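Local structure of superoxide dismutase (Chaetomium thermophilum, 4BR6) at residues H71-L76 / A144-V149; V154-I159 / Q192-A197; Y17-I22 / Y167-N172. The protein probably protects the cell from radical damage by converting superoxide into hydrogen peroxide and oxygen at a manganese ion. All coordinates share one frame; numbering follows the deposited sequence.

Contact 1 (H71-L76 / A144-V149). With MN3 (manganese (III) ion), chain I.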
ATOM      1  N   HIS B  71       6.557   8.939 -16.284  1.00 18.89           N
ATOM      2  CA  HIS B  71       7.526   9.502 -17.211  1.00 13.59           C
ATOM      3  C   HIS B  71       8.757   8.587 -17.344  1.00 17.51           C
ATOM      4  O   HIS B  71       9.112   8.181 -18.452  1.00 16.02           O
ATOM      5  CB  HIS B  71       7.948  10.897 -16.746  1.00 17.21           C
ATOM      6  CG  HIS B  71       8.883  11.587 -17.689  1.00 17.94           C
ATOM      7  ND1 HIS B  71       8.701  11.584 -19.056  1.00 16.62           N
ATOM      8  CD2 HIS B  71      10.012  12.296 -17.460  1.00 19.19           C
ATOM      9  CE1 HIS B  71       9.675  12.265 -19.628  1.00 16.70           C
ATOM     10  NE2 HIS B  71      10.484  12.709 -18.683  1.00 21.24           N
ATOM     11  N   LEU B  72       9.398   8.259 -16.219  1.00 15.74           N
ATOM     12  CA  LEU B  72      10.607   7.417 -16.231  1.00 18.09           C
ATOM     13  C   LEU B  72      10.363   6.035 -16.825  1.00 15.92           C
ATOM     14  O   LEU B  72      11.169   5.525 -17.607  1.00 17.09           O
ATOM     15  CB  LEU B  72      11.174   7.226 -14.812  1.00 15.30           C
ATOM     16  CG  LEU B  72      12.264   6.144 -14.632  1.00 22.01           C
ATOM     17  CD1 LEU B  72      13.518   6.401 -15.477  1.00 18.85           C
ATOM     18  CD2 LEU B  72      12.650   5.987 -13.167  1.00 19.92           C
ATOM     19  N   ASN B  73       9.272   5.417 -16.400  1.00 12.35           N
ATOM     20  CA  ASN B  73       8.990   4.037 -16.747  1.00 13.44           C
ATOM     21  C   ASN B  73       8.691   3.887 -18.201  1.00 12.91           C
ATOM     22  O   ASN B  73       9.191   2.972 -18.844  1.00 13.90           O
ATOM     23  CB  ASN B  73       7.803   3.501 -15.956  1.00 13.38           C
ATOM     24  CG  ASN B  73       8.105   3.343 -14.497  1.00 13.35           C
ATOM     25  OD1 ASN B  73       9.260   3.263 -14.086  1.00 14.49           O
ATOM     26  ND2 ASN B  73       7.061   3.274 -13.703  1.00 13.38           N
ATOM     27  N   HIS B  74       7.862   4.774 -18.725  1.00 15.41           N
ATOM     28  CA  HIS B  74       7.552   4.728 -20.145  1.00 16.69           C
ATOM     29  C   HIS B  74       8.745   5.129 -20.992  1.00 14.70           C
ATOM     30  O   HIS B  74       8.941   4.576 -22.074  1.00 15.71           O
ATOM     31  CB  HIS B  74       6.357   5.602 -20.461  1.00 13.98           C
ATOM     32  CG  HIS B  74       5.095   5.106 -19.842  1.00 12.81           C
ATOM     33  ND1 HIS B  74       4.771   5.358 -18.530  1.00 17.17           N
ATOM     34  CD2 HIS B  74       4.109   4.330 -20.336  1.00 13.37           C
ATOM     35  CE1 HIS B  74       3.613   4.787 -18.251  1.00 14.10           C
ATOM     36  NE2 HIS B  74       3.187   4.162 -19.331  1.00 18.46           N
ATOM     37  N   THR B  75       9.530   6.086 -20.512  1.00 16.51           N
ATOM     38  CA  THR B  75      10.739   6.476 -21.229  1.00 15.00           C
ATOM     39  C   THR B  75      11.621   5.268 -21.462  1.00 14.84           C
ATOM     40  O   THR B  75      12.018   4.994 -22.595  1.00 16.85           O
ATOM     41  CB  THR B  75      11.536   7.553 -20.493  1.00 17.21           C
ATOM     42  OG1 THR B  75      10.819   8.790 -20.586  1.00 15.11           O
ATOM     43  CG2 THR B  75      12.917   7.727 -21.129  1.00 18.75           C
ATOM     44  N   LEU B  76      11.940   4.548 -20.391  1.00 12.97           N
ATOM     45  CA  LEU B  76      12.736   3.333 -20.517  1.00 18.56           C
ATOM     46  C   LEU B  76      12.040   2.255 -21.353  1.00 15.75           C
ATOM     47  O   LEU B  76      12.694   1.547 -22.105  1.00 17.58           O
ATOM     48  CB  LEU B  76      13.062   2.754 -19.146  1.00 18.25           C
ATOM     49  CG  LEU B  76      13.940   3.602 -18.234  1.00 16.77           C
ATOM     50  CD1 LEU B  76      14.101   2.870 -16.911  1.00 20.15           C
ATOM     51  CD2 LEU B  76      15.283   3.888 -18.846  1.00 14.63           C
ATOM     52  N   ALA B 144       4.010  -1.685  -8.293  1.00 19.18           N
ATOM     53  CA  ALA B 144       2.595  -1.356  -8.428  1.00 15.40           C
ATOM     54  C   ALA B 144       2.458  -0.013  -9.136  1.00 16.86           C
ATOM     55  O   ALA B 144       3.247   0.902  -8.912  1.00 13.75           O
ATOM     56  CB  ALA B 144       1.917  -1.295  -7.063  1.00 12.14           C
ATOM     57  N   ASN B 145       1.454   0.092  -9.994  1.00 13.73           N
ATOM     58  CA  ASN B 145       1.106   1.355 -10.624  1.00 15.83           C
ATOM     59  C   ASN B 145       2.300   1.932 -11.387  1.00 14.49           C
ATOM     60  O   ASN B 145       2.748   1.308 -12.341  1.00 18.40           O
ATOM     61  CB  ASN B 145       0.514   2.297  -9.579  1.00 17.04           C
ATOM     62  CG  ASN B 145      -0.705   1.702  -8.898  1.00 14.87           C
ATOM     63  OD1 ASN B 145      -1.438   0.916  -9.492  1.00 14.93           O
ATOM     64  ND2 ASN B 145      -0.919   2.065  -7.651  1.00 16.54           N
ATOM     65  N   GLN B 146       2.817   3.090 -10.986  1.00 15.63           N
ATOM     66  CA  GLN B 146       3.986   3.673 -11.658  1.00 13.81           C
ATOM     67  C   GLN B 146       5.186   3.821 -10.740  1.00 12.91           C
ATOM     68  O   GLN B 146       6.123   4.541 -11.072  1.00 17.37           O
ATOM     69  CB  GLN B 146       3.673   5.040 -12.279  1.00 16.62           C
ATOM     70  CG  GLN B 146       2.563   5.045 -13.319  1.00 13.71           C
ATOM     71  CD  GLN B 146       2.855   4.190 -14.543  1.00 17.84           C
ATOM     72  OE1 GLN B 146       3.970   3.702 -14.748  1.00 19.29           O
ATOM     73  NE2 GLN B 146       1.848   4.015 -15.373  1.00 16.04           N
ATOM     74  N   ASP B 147       5.173   3.141  -9.599  1.00 11.92           N
ATOM     75  CA  ASP B 147       6.302   3.195  -8.685  1.00 15.21           C
ATOM     76  C   ASP B 147       7.576   2.775  -9.429  1.00 13.28           C
ATOM     77  O   ASP B 147       7.558   1.802 -10.164  1.00 15.92           O
ATOM     78  CB  ASP B 147       6.076   2.279  -7.487  1.00 14.97           C
ATOM     79  CG  ASP B 147       4.881   2.693  -6.643  1.00 18.10           C
ATOM     80  OD1 ASP B 147       4.385   3.827  -6.808  1.00 17.22           O
ATOM     81  OD2 ASP B 147       4.436   1.878  -5.808  1.00 16.50           O
ATOM     82  N   PRO B 148       8.678   3.525  -9.258  1.00 18.17           N
ATOM     83  CA  PRO B 148       9.902   3.206 -10.007  1.00 16.97           C
ATOM     84  C   PRO B 148      10.821   2.145  -9.385  1.00 16.48           C
ATOM     85  O   PRO B 148      10.695   1.796  -8.223  1.00 15.97           O
ATOM     86  CB  PRO B 148      10.635   4.544 -10.041  1.00 17.50           C
ATOM     87  CG  PRO B 148      10.148   5.272  -8.835  1.00 17.93           C
ATOM     88  CD  PRO B 148       8.749   4.857  -8.627  1.00 17.85           C
ATOM     89  N   VAL B 149      11.753   1.641 -10.187  1.00 21.18           N
ATOM     90  CA  VAL B 149      12.851   0.815  -9.687  1.00 20.66           C
ATOM     91  C   VAL B 149      14.023   1.732  -9.338  1.00 21.40           C
ATOM     92  O   VAL B 149      14.686   2.250 -10.236  1.00 21.94           O
ATOM     93  CB  VAL B 149      13.314  -0.172 -10.760  1.00 18.72           C
ATOM     94  CG1 VAL B 149      14.509  -0.984 -10.291  1.00 14.36           C
ATOM     95  CG2 VAL B 149      12.154  -1.075 -11.158  1.00 19.00           C
TER
HETATM   96 MN   MN3 I 301       1.732   2.272 -19.564  1.00 15.88          MN
HETATM   97  O   HOH W   1      11.610   2.298 -12.844  1.00 21.30           O
HETATM   98  O   HOH W   2       0.985   2.711 -17.197  1.00 33.99           O

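Contact 2 (V154-I159 / Q192-A197)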
ATOM      1  N   VAL B 154      18.792  -1.144 -10.226  1.00 17.75           N
ATOM      2  CA  VAL B 154      18.824  -0.332 -11.432  1.00 18.18           C
ATOM      3  C   VAL B 154      18.007  -1.065 -12.492  1.00 18.48           C
ATOM      4  O   VAL B 154      18.243  -2.246 -12.746  1.00 18.41           O
ATOM      5  CB  VAL B 154      20.278  -0.118 -11.932  1.00 17.21           C
ATOM      6  CG1 VAL B 154      20.302   0.928 -13.041  1.00 30.53           C
ATOM      7  CG2 VAL B 154      21.209   0.293 -10.773  1.00 19.77           C
ATOM      8  N   PRO B 155      17.026  -0.389 -13.096  1.00 15.94           N
ATOM      9  CA  PRO B 155      16.217  -1.137 -14.068  1.00 21.61           C
ATOM     10  C   PRO B 155      16.956  -1.335 -15.401  1.00 18.05           C
ATOM     11  O   PRO B 155      17.653  -0.419 -15.836  1.00 17.10           O
ATOM     12  CB  PRO B 155      14.979  -0.249 -14.236  1.00 17.47           C
ATOM     13  CG  PRO B 155      15.459   1.145 -13.905  1.00 22.38           C
ATOM     14  CD  PRO B 155      16.520   0.978 -12.871  1.00 16.87           C
ATOM     15  N   LEU B 156      16.796  -2.495 -16.033  1.00 16.64           N
ATOM     16  CA  LEU B 156      17.489  -2.796 -17.283  1.00 22.78           C
ATOM     17  C   LEU B 156      16.500  -3.092 -18.413  1.00 15.76           C
ATOM     18  O   LEU B 156      16.763  -2.819 -19.576  1.00 17.64           O
ATOM     19  CB  LEU B 156      18.410  -4.002 -17.106  1.00 13.09           C
ATOM     20  CG  LEU B 156      19.561  -3.913 -16.111  1.00 17.40           C
ATOM     21  CD1 LEU B 156      20.450  -5.138 -16.290  1.00 17.24           C
ATOM     22  CD2 LEU B 156      20.376  -2.616 -16.242  1.00 19.63           C
ATOM     23  N   MET B 157      15.375  -3.700 -18.072  1.00 15.71           N
ATOM     24  CA  MET B 157      14.402  -4.091 -19.078  1.00 18.97           C
ATOM     25  C   MET B 157      13.039  -4.165 -18.412  1.00 18.07           C
ATOM     26  O   MET B 157      12.860  -4.932 -17.479  1.00 17.60           O
ATOM     27  CB  MET B 157      14.791  -5.446 -19.671  1.00 14.25           C
ATOM     28  CG  MET B 157      14.047  -5.816 -20.940  1.00 20.84           C
ATOM     29  SD  MET B 157      12.305  -6.191 -20.665  1.00 19.41           S
ATOM     30  CE  MET B 157      12.403  -7.848 -19.957  1.00 19.12           C
ATOM     31  N   GLY B 158      12.094  -3.362 -18.888  1.00 14.70           N
ATOM     32  CA  GLY B 158      10.759  -3.330 -18.320  1.00 15.05           C
ATOM     33  C   GLY B 158       9.685  -3.785 -19.287  1.00 16.87           C
ATOM     34  O   GLY B 158       9.812  -3.609 -20.498  1.00 14.21           O
ATOM     35  N   ILE B 159       8.645  -4.406 -18.732  1.00 15.00           N
ATOM     36  CA  ILE B 159       7.419  -4.719 -19.449  1.00 12.38           C
ATOM     37  C   ILE B 159       6.220  -4.178 -18.668  1.00 16.19           C
ATOM     38  O   ILE B 159       6.010  -4.515 -17.500  1.00 14.61           O
ATOM     39  CB  ILE B 159       7.251  -6.236 -19.640  1.00 13.84           C
ATOM     40  CG1 ILE B 159       8.436  -6.778 -20.451  1.00 13.77           C
ATOM     41  CG2 ILE B 159       5.928  -6.539 -20.332  1.00 12.61           C
ATOM     42  CD1 ILE B 159       8.494  -8.302 -20.622  1.00 18.73           C
ATOM     43  N   GLN B 192      23.388  -2.179 -22.978  1.00 19.20           N
ATOM     44  CA  GLN B 192      23.978  -0.871 -22.721  1.00 17.16           C
ATOM     45  C   GLN B 192      23.762  -0.491 -21.269  1.00 20.19           C
ATOM     46  O   GLN B 192      24.701  -0.114 -20.579  1.00 22.34           O
ATOM     47  CB  GLN B 192      23.372   0.189 -23.642  1.00 26.44           C
ATOM     48  CG  GLN B 192      24.092   0.339 -24.971  1.00 21.50           C
ATOM     49  CD  GLN B 192      23.167   0.640 -26.127  1.00 29.63           C
ATOM     50  OE1 GLN B 192      22.217   1.418 -26.006  1.00 31.68           O
ATOM     51  NE2 GLN B 192      23.438   0.013 -27.268  1.00 30.50           N
ATOM     52  N   ARG B 193      22.524  -0.608 -20.803  1.00 22.89           N
ATOM     53  CA  ARG B 193      22.196  -0.319 -19.412  1.00 20.27           C
ATOM     54  C   ARG B 193      22.996  -1.220 -18.482  1.00 23.08           C
ATOM     55  O   ARG B 193      23.508  -0.774 -17.453  1.00 25.09           O
ATOM     56  CB  ARG B 193      20.706  -0.538 -19.170  1.00 19.11           C
ATOM     57  CG  ARG B 193      19.833   0.374 -19.982  1.00 14.51           C
ATOM     58  CD  ARG B 193      18.390  -0.057 -19.901  1.00 17.19           C
ATOM     59  NE  ARG B 193      17.497   0.903 -20.534  1.00 12.23           N
ATOM     60  CZ  ARG B 193      16.206   0.685 -20.767  1.00 18.09           C
ATOM     61  NH1 ARG B 193      15.647  -0.466 -20.423  1.00 12.00           N
ATOM     62  NH2 ARG B 193      15.473   1.622 -21.347  1.00 16.42           N
ATOM     63  N   PHE B 194      23.094  -2.492 -18.863  1.00 20.22           N
ATOM     64  CA  PHE B 194      23.822  -3.487 -18.086  1.00 24.97           C
ATOM     65  C   PHE B 194      25.277  -3.081 -17.882  1.00 23.61           C
ATOM     66  O   PHE B 194      25.867  -3.366 -16.840  1.00 27.14           O
ATOM     67  CB  PHE B 194      23.780  -4.847 -18.786  1.00 21.97           C
ATOM     68  CG  PHE B 194      24.536  -5.934 -18.061  1.00 26.16           C
ATOM     69  CD1 PHE B 194      23.974  -6.591 -16.980  1.00 20.94           C
ATOM     70  CD2 PHE B 194      25.807  -6.309 -18.468  1.00 22.88           C
ATOM     71  CE1 PHE B 194      24.653  -7.585 -16.331  1.00 16.53           C
ATOM     72  CE2 PHE B 194      26.490  -7.309 -17.801  1.00 28.12           C
ATOM     73  CZ  PHE B 194      25.906  -7.945 -16.735  1.00 21.78           C
ATOM     74  N   GLU B 195      25.855  -2.421 -18.881  1.00 27.42           N
ATOM     75  CA  GLU B 195      27.271  -2.053 -18.838  1.00 29.41           C
ATOM     76  C   GLU B 195      27.477  -0.874 -17.899  1.00 27.43           C
ATOM     77  O   GLU B 195      28.497  -0.788 -17.229  1.00 32.11           O
ATOM     78  CB  GLU B 195      27.786  -1.720 -20.249  1.00 29.67           C
ATOM     79  CG  GLU B 195      29.252  -1.259 -20.341  1.00 31.52           C
ATOM     80  CD  GLU B 195      30.244  -2.322 -19.905  1.00 42.56           C
ATOM     81  OE1 GLU B 195      29.917  -3.519 -20.026  1.00 48.10           O
ATOM     82  OE2 GLU B 195      31.351  -1.965 -19.440  1.00 45.82           O
ATOM     83  N   LYS B 196      26.489   0.015 -17.837  1.00 27.39           N
ATOM     84  CA  LYS B 196      26.596   1.244 -17.053  1.00 25.86           C
ATOM     85  C   LYS B 196      25.984   1.154 -15.653  1.00 31.88           C
ATOM     86  O   LYS B 196      25.873   2.167 -14.958  1.00 30.25           O
ATOM     87  CB  LYS B 196      25.940   2.397 -17.808  1.00 30.85           C
ATOM     88  CG  LYS B 196      26.576   2.682 -19.160  1.00 42.04           C
ATOM     89  CD  LYS B 196      26.270   4.102 -19.644  1.00 44.34           C
ATOM     90  CE  LYS B 196      27.212   5.131 -19.006  1.00 43.89           C
ATOM     91  NZ  LYS B 196      26.847   6.546 -19.308  1.00 33.61           N
ATOM     92  N   ALA B 197      25.594  -0.052 -15.239  1.00 30.99           N
ATOM     93  CA  ALA B 197      25.033  -0.278 -13.907  1.00 26.43           C
ATOM     94  C   ALA B 197      25.694  -1.479 -13.244  1.00 26.38           C
ATOM     95  O   ALA B 197      26.676  -2.012 -13.759  1.00 23.62           O
ATOM     96  CB  ALA B 197      23.550  -0.489 -13.986  1.00 21.42           C
TER

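Contact 3 (Y17-I22 / Y167-N172)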
ATOM      1  N   TYR B  17       2.965  -7.595 -33.033  1.00 19.12           N
ATOM      2  CA  TYR B  17       3.067  -7.908 -31.602  1.00 22.27           C
ATOM      3  C   TYR B  17       2.312  -6.922 -30.718  1.00 16.29           C
ATOM      4  O   TYR B  17       1.573  -7.325 -29.814  1.00 20.83           O
ATOM      5  CB  TYR B  17       4.531  -8.042 -31.200  1.00 14.17           C
ATOM      6  CG  TYR B  17       5.200  -9.042 -32.102  1.00 20.27           C
ATOM      7  CD1 TYR B  17       4.872 -10.381 -32.041  1.00 20.25           C
ATOM      8  CD2 TYR B  17       6.110  -8.635 -33.061  1.00 20.96           C
ATOM      9  CE1 TYR B  17       5.465 -11.296 -32.885  1.00 20.88           C
ATOM     10  CE2 TYR B  17       6.705  -9.540 -33.907  1.00 19.64           C
ATOM     11  CZ  TYR B  17       6.382 -10.865 -33.822  1.00 24.83           C
ATOM     12  OH  TYR B  17       6.991 -11.759 -34.682  1.00 27.27           O
ATOM     13  N   ILE B  18       2.501  -5.638 -30.982  1.00 17.76           N
ATOM     14  CA  ILE B  18       1.705  -4.603 -30.356  1.00 16.11           C
ATOM     15  C   ILE B  18       1.128  -3.729 -31.476  1.00 22.19           C
ATOM     16  O   ILE B  18       1.864  -3.268 -32.339  1.00 18.07           O
ATOM     17  CB  ILE B  18       2.556  -3.739 -29.407  1.00 19.24           C
ATOM     18  CG1 ILE B  18       3.288  -4.610 -28.374  1.00 13.97           C
ATOM     19  CG2 ILE B  18       1.676  -2.707 -28.709  1.00 16.35           C
ATOM     20  CD1 ILE B  18       4.329  -3.853 -27.548  1.00 15.57           C
ATOM     21  N   SER B  19      -0.185  -3.499 -31.446  1.00 18.25           N
ATOM     22  CA  SER B  19      -0.873  -2.763 -32.495  1.00 19.42           C
ATOM     23  C   SER B  19      -0.475  -1.280 -32.526  1.00 18.25           C
ATOM     24  O   SER B  19      -0.046  -0.710 -31.521  1.00 16.61           O
ATOM     25  CB  SER B  19      -2.386  -2.892 -32.320  1.00 18.18           C
ATOM     26  OG  SER B  19      -2.817  -2.151 -31.201  1.00 17.46           O
ATOM     27  N   ALA B  20      -0.623  -0.666 -33.693  1.00 17.14           N
ATOM     28  CA  ALA B  20      -0.280   0.732 -33.887  1.00 14.63           C
ATOM     29  C   ALA B  20      -1.184   1.632 -33.062  1.00 15.66           C
ATOM     30  O   ALA B  20      -0.761   2.696 -32.595  1.00 15.85           O
ATOM     31  CB  ALA B  20      -0.398   1.090 -35.352  1.00 19.32           C
ATOM     32  N   ARG B  21      -2.437   1.227 -32.887  1.00 16.83           N
ATOM     33  CA  ARG B  21      -3.350   2.040 -32.095  1.00 18.52           C
ATOM     34  C   ARG B  21      -2.903   2.068 -30.631  1.00 16.22           C
ATOM     35  O   ARG B  21      -2.905   3.126 -30.002  1.00 17.13           O
ATOM     36  CB  ARG B  21      -4.805   1.568 -32.226  1.00 20.32           C
ATOM     37  CG  ARG B  21      -5.809   2.440 -31.462  1.00 21.33           C
ATOM     38  CD  ARG B  21      -5.683   3.925 -31.813  1.00 22.12           C
ATOM     39  NE  ARG B  21      -6.848   4.723 -31.402  1.00 21.06           N
ATOM     40  CZ  ARG B  21      -6.931   6.049 -31.526  1.00 20.65           C
ATOM     41  NH1 ARG B  21      -5.924   6.746 -32.027  1.00 28.16           N
ATOM     42  NH2 ARG B  21      -8.024   6.689 -31.138  1.00 22.03           N
ATOM     43  N   ILE B  22      -2.511   0.913 -30.093  1.00 13.85           N
ATOM     44  CA  ILE B  22      -2.031   0.844 -28.724  1.00 16.70           C
ATOM     45  C   ILE B  22      -0.820   1.747 -28.560  1.00 15.38           C
ATOM     46  O   ILE B  22      -0.804   2.613 -27.691  1.00 18.01           O
ATOM     47  CB  ILE B  22      -1.680  -0.594 -28.310  1.00 17.32           C
ATOM     48  CG1 ILE B  22      -2.965  -1.412 -28.140  1.00 19.06           C
ATOM     49  CG2 ILE B  22      -0.858  -0.607 -27.009  1.00 19.73           C
ATOM     50  CD1 ILE B  22      -2.758  -2.890 -27.883  1.00 15.61           C
ATOM     51  N   TYR B 167      -4.953  -4.231 -23.887  1.00 13.76           N
ATOM     52  CA  TYR B 167      -6.359  -4.653 -23.926  1.00 14.24           C
ATOM     53  C   TYR B 167      -7.032  -4.494 -25.293  1.00 14.36           C
ATOM     54  O   TYR B 167      -7.839  -5.336 -25.679  1.00 15.93           O
ATOM     55  CB  TYR B 167      -7.201  -3.952 -22.860  1.00 16.95           C
ATOM     56  CG  TYR B 167      -8.316  -4.822 -22.306  1.00 16.76           C
ATOM     57  CD1 TYR B 167      -9.544  -4.918 -22.956  1.00 19.80           C
ATOM     58  CD2 TYR B 167      -8.139  -5.560 -21.143  1.00 15.45           C
ATOM     59  CE1 TYR B 167     -10.559  -5.711 -22.455  1.00 15.22           C
ATOM     60  CE2 TYR B 167      -9.152  -6.358 -20.641  1.00 15.90           C
ATOM     61  CZ  TYR B 167     -10.350  -6.420 -21.300  1.00 17.98           C
ATOM     62  OH  TYR B 167     -11.360  -7.194 -20.808  1.00 15.13           O
ATOM     63  N   LEU B 168      -6.704  -3.432 -26.025  1.00 18.35           N
ATOM     64  CA  LEU B 168      -7.295  -3.205 -27.342  1.00 18.13           C
ATOM     65  C   LEU B 168      -7.051  -4.381 -28.284  1.00 15.43           C
ATOM     66  O   LEU B 168      -7.920  -4.740 -29.076  1.00 18.97           O
ATOM     67  CB  LEU B 168      -6.736  -1.933 -27.979  1.00 13.78           C
ATOM     68  CG  LEU B 168      -7.256  -0.601 -27.442  1.00 18.90           C
ATOM     69  CD1 LEU B 168      -6.523   0.540 -28.144  1.00 14.83           C
ATOM     70  CD2 LEU B 168      -8.768  -0.478 -27.590  1.00 16.25           C
ATOM     71  N   GLN B 169      -5.871  -4.983 -28.176  1.00 20.82           N
ATOM     72  CA  GLN B 169      -5.464  -6.065 -29.077  1.00 18.87           C
ATOM     73  C   GLN B 169      -5.755  -7.439 -28.490  1.00 18.77           C
ATOM     74  O   GLN B 169      -6.336  -8.296 -29.158  1.00 25.39           O
ATOM     75  CB  GLN B 169      -3.970  -5.973 -29.402  1.00 19.44           C
ATOM     76  CG  GLN B 169      -3.469  -7.112 -30.305  1.00 16.85           C
ATOM     77  CD  GLN B 169      -2.080  -6.869 -30.855  1.00 21.02           C
ATOM     78  OE1 GLN B 169      -1.473  -5.831 -30.613  1.00 24.76           O
ATOM     79  NE2 GLN B 169      -1.573  -7.829 -31.606  1.00 19.46           N
ATOM     80  N   TYR B 170      -5.348  -7.653 -27.246  1.00 18.01           N
ATOM     81  CA  TYR B 170      -5.494  -8.966 -26.609  1.00 14.64           C
ATOM     82  C   TYR B 170      -6.653  -9.129 -25.615  1.00 16.20           C
ATOM     83  O   TYR B 170      -6.881 -10.233 -25.130  1.00 15.22           O
ATOM     84  CB  TYR B 170      -4.198  -9.320 -25.878  1.00 14.60           C
ATOM     85  CG  TYR B 170      -2.985  -9.415 -26.767  1.00 15.42           C
ATOM     86  CD1 TYR B 170      -2.638 -10.606 -27.393  1.00 18.43           C
ATOM     87  CD2 TYR B 170      -2.176  -8.317 -26.968  1.00 17.65           C
ATOM     88  CE1 TYR B 170      -1.510 -10.686 -28.206  1.00 18.15           C
ATOM     89  CE2 TYR B 170      -1.059  -8.387 -27.772  1.00 18.41           C
ATOM     90  CZ  TYR B 170      -0.725  -9.571 -28.385  1.00 18.49           C
ATOM     91  OH  TYR B 170       0.404  -9.622 -29.186  1.00 23.49           O
ATOM     92  N   GLU B 171      -7.369  -8.049 -25.302  1.00 17.21           N
ATOM     93  CA  GLU B 171      -8.446  -8.111 -24.327  1.00 17.51           C
ATOM     94  C   GLU B 171      -7.926  -8.719 -23.015  1.00 15.35           C
ATOM     95  O   GLU B 171      -6.844  -8.368 -22.557  1.00 15.61           O
ATOM     96  CB  GLU B 171      -9.630  -8.893 -24.903  1.00 18.73           C
ATOM     97  CG  GLU B 171     -10.278  -8.187 -26.092  1.00 21.03           C
ATOM     98  CD  GLU B 171     -11.262  -9.054 -26.861  1.00 20.59           C
ATOM     99  OE1 GLU B 171     -11.160 -10.301 -26.821  1.00 23.53           O
ATOM    100  OE2 GLU B 171     -12.147  -8.477 -27.520  1.00 21.16           O
ATOM    101  N   ASN B 172      -8.685  -9.638 -22.428  1.00 12.89           N
ATOM    102  CA  ASN B 172      -8.318 -10.268 -21.155  1.00 12.71           C
ATOM    103  C   ASN B 172      -7.152 -11.256 -21.237  1.00 14.86           C
ATOM    104  O   ASN B 172      -6.678 -11.754 -20.213  1.00 17.21           O
ATOM    105  CB  ASN B 172      -9.525 -11.020 -20.587  1.00 16.73           C
ATOM    106  CG  ASN B 172      -9.972 -12.147 -21.483  1.00 14.39           C
ATOM    107  OD1 ASN B 172     -10.397 -11.914 -22.604  1.00 14.35           O
ATOM    108  ND2 ASN B 172      -9.872 -13.376 -20.995  1.00 20.97           N
TER

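Contact 1 (H71-L76 / A144-V149)
Gln146 OE1 is gripped by two donors: ND2 of Asn73, across the contact at 3.3 Å, and NE1 of Trp126 on the neighbouring strand. This joins a metal ligand, His74, to second-shell groups of the manganese site of an iron/manganese superoxide dismutase, where helix 61-79 of the alpha-hairpin domain meets the loop between two strands of the C-terminal domain. The Asn73 bond is long but straight, 173° at the hydrogen; it lies in the amide plane of Asn73 and in the carbonyl plane of Gln146, although the two amides are turned 40° against each other. The same Asn73 ND2 makes a weak, bent bond of 3.1 Å to the backbone O of Gln146. At the other end of the Asn73 amide, OD1 takes a hydrogen from a water that in turn accepts from Val149 N, so the asparagine ties down both ends of 146-149.

Gln146 is the third residue of the type II' turn 144-147, and its chain bends at chi2 (-62°), which turns the amide toward the His74 ring, on the metal side. Gln146 NE2, hydrogen-bonded to Tyr34 OH, comes to the edge of that ring, in its plane, 3.5 Å from His74 CE1. His74 binds the manganese through NE2 at 2.4 Å, beside His26, Asp160 and His164, while its ND1 is held by Gly70 O, which fixes the rotation of the ring. A water completes the set of ligands on the ion. Two residues before His74, the contact turns apolar: Leu72 CD2 rests on Pro148 CB at 4.0 Å.

Contact 2 (V154-I159 / Q192-A197)
Arg193 NH1 donates to the backbone O of Leu156 at 2.7 Å, pinning the last helix of the chain, 187-195, to the edge strand 153-160 of the three-stranded antiparallel sheet. The oxygen belongs to a classic beta bulge, in which Leu156 and Met157 both face Leu129. The guanidinium meets it edge-on, nearly in its own plane, yet NH1 stands well above the carbonyl plane, 65° out of it. An extended chain from CG to NE carries the group that far, and its charge has further partners: NH1 also bonds Asn80 OD1, and NH2 reaches Glu79 in a salt bridge and Leu76 O. A leucine in place of Arg193 would probably leave Glu79 without its salt-bridge mate and take the side-chain donor from the bulge carbonyl.

The apolar contacts centre on Leu156, whose two methyls divide the helix between them. Leu156 CD2 packs on Arg193 CB at 3.6 Å, the two side chains lying alongside and running opposite ways, whereas Leu156 CD1 lies at the edge of the Phe194 ring, in its plane, 3.9 Å from Phe194 CD1. Lys131 makes a cation-pi contact with that ring. At the chain terminus, Ala197 CB packs against Val154 CG1 at 3.7 Å.

Contact 3 (Y17-I22 / Y167-N172)
Tyr170 points its hydroxyl at the backbone O of Tyr17 and donates to it over 2.7 Å. The bond lies in the carbonyl plane, on a lone pair, and the oxygen sits at the edge of the tyrosine ring. One face of that ring is covered by Gln169 CG of its own helix, offset toward the rim.

Gln169 runs out alongside, with CG anti to its backbone N (chi1 178°) and the chain extended beyond, so that its amide reaches the segment leading into helix 20-50. Gln169 OE1 takes a weak, bent bond of 2.8 Å from Ser19 N, while NE2 is held by Pro16 O. Ser19 is the N-cap of helix 20-50, its OG accepting from Ile22 N at 3.3 Å.

Ile22 lies square across Gln169, its CD1 3.6 Å from Gln169 CB. It runs alongside Leu168 the other way, Ile22 CG1 at 3.8 Å from Leu168 CB, and Leu168 CD1 touches Arg21 CG.

Arg21 pairs with Glu24 of its own chain and with Glu171 of the second subunit of the tetramer; Glu171 pairs with Arg21 of that subunit. Within the chain, helix 167-170 lies against the start of helix 20-50, while its Tyr170 packs on helix 174-180.

Contacts 1 and 3 join the alpha-hairpin domain to the C-terminal domain; contact 2 lies within the C-terminal part, where it sets the last helix against the sheet. Contacts 1 and 2 follow in series along the chain, their centres about 13 Å apart, and they touch: Leu76 packs on Pro155. Contact 3 joins segments 145 residues apart, with contact 1 falling between them, and it alternates with contact 2; those two lie on opposite sides of the chain's centre, their own centres about 26 Å apart. The manganese, bound by residues from both domains, sits where the two domains meet, an interface held here at two places, contacts 1 and 3.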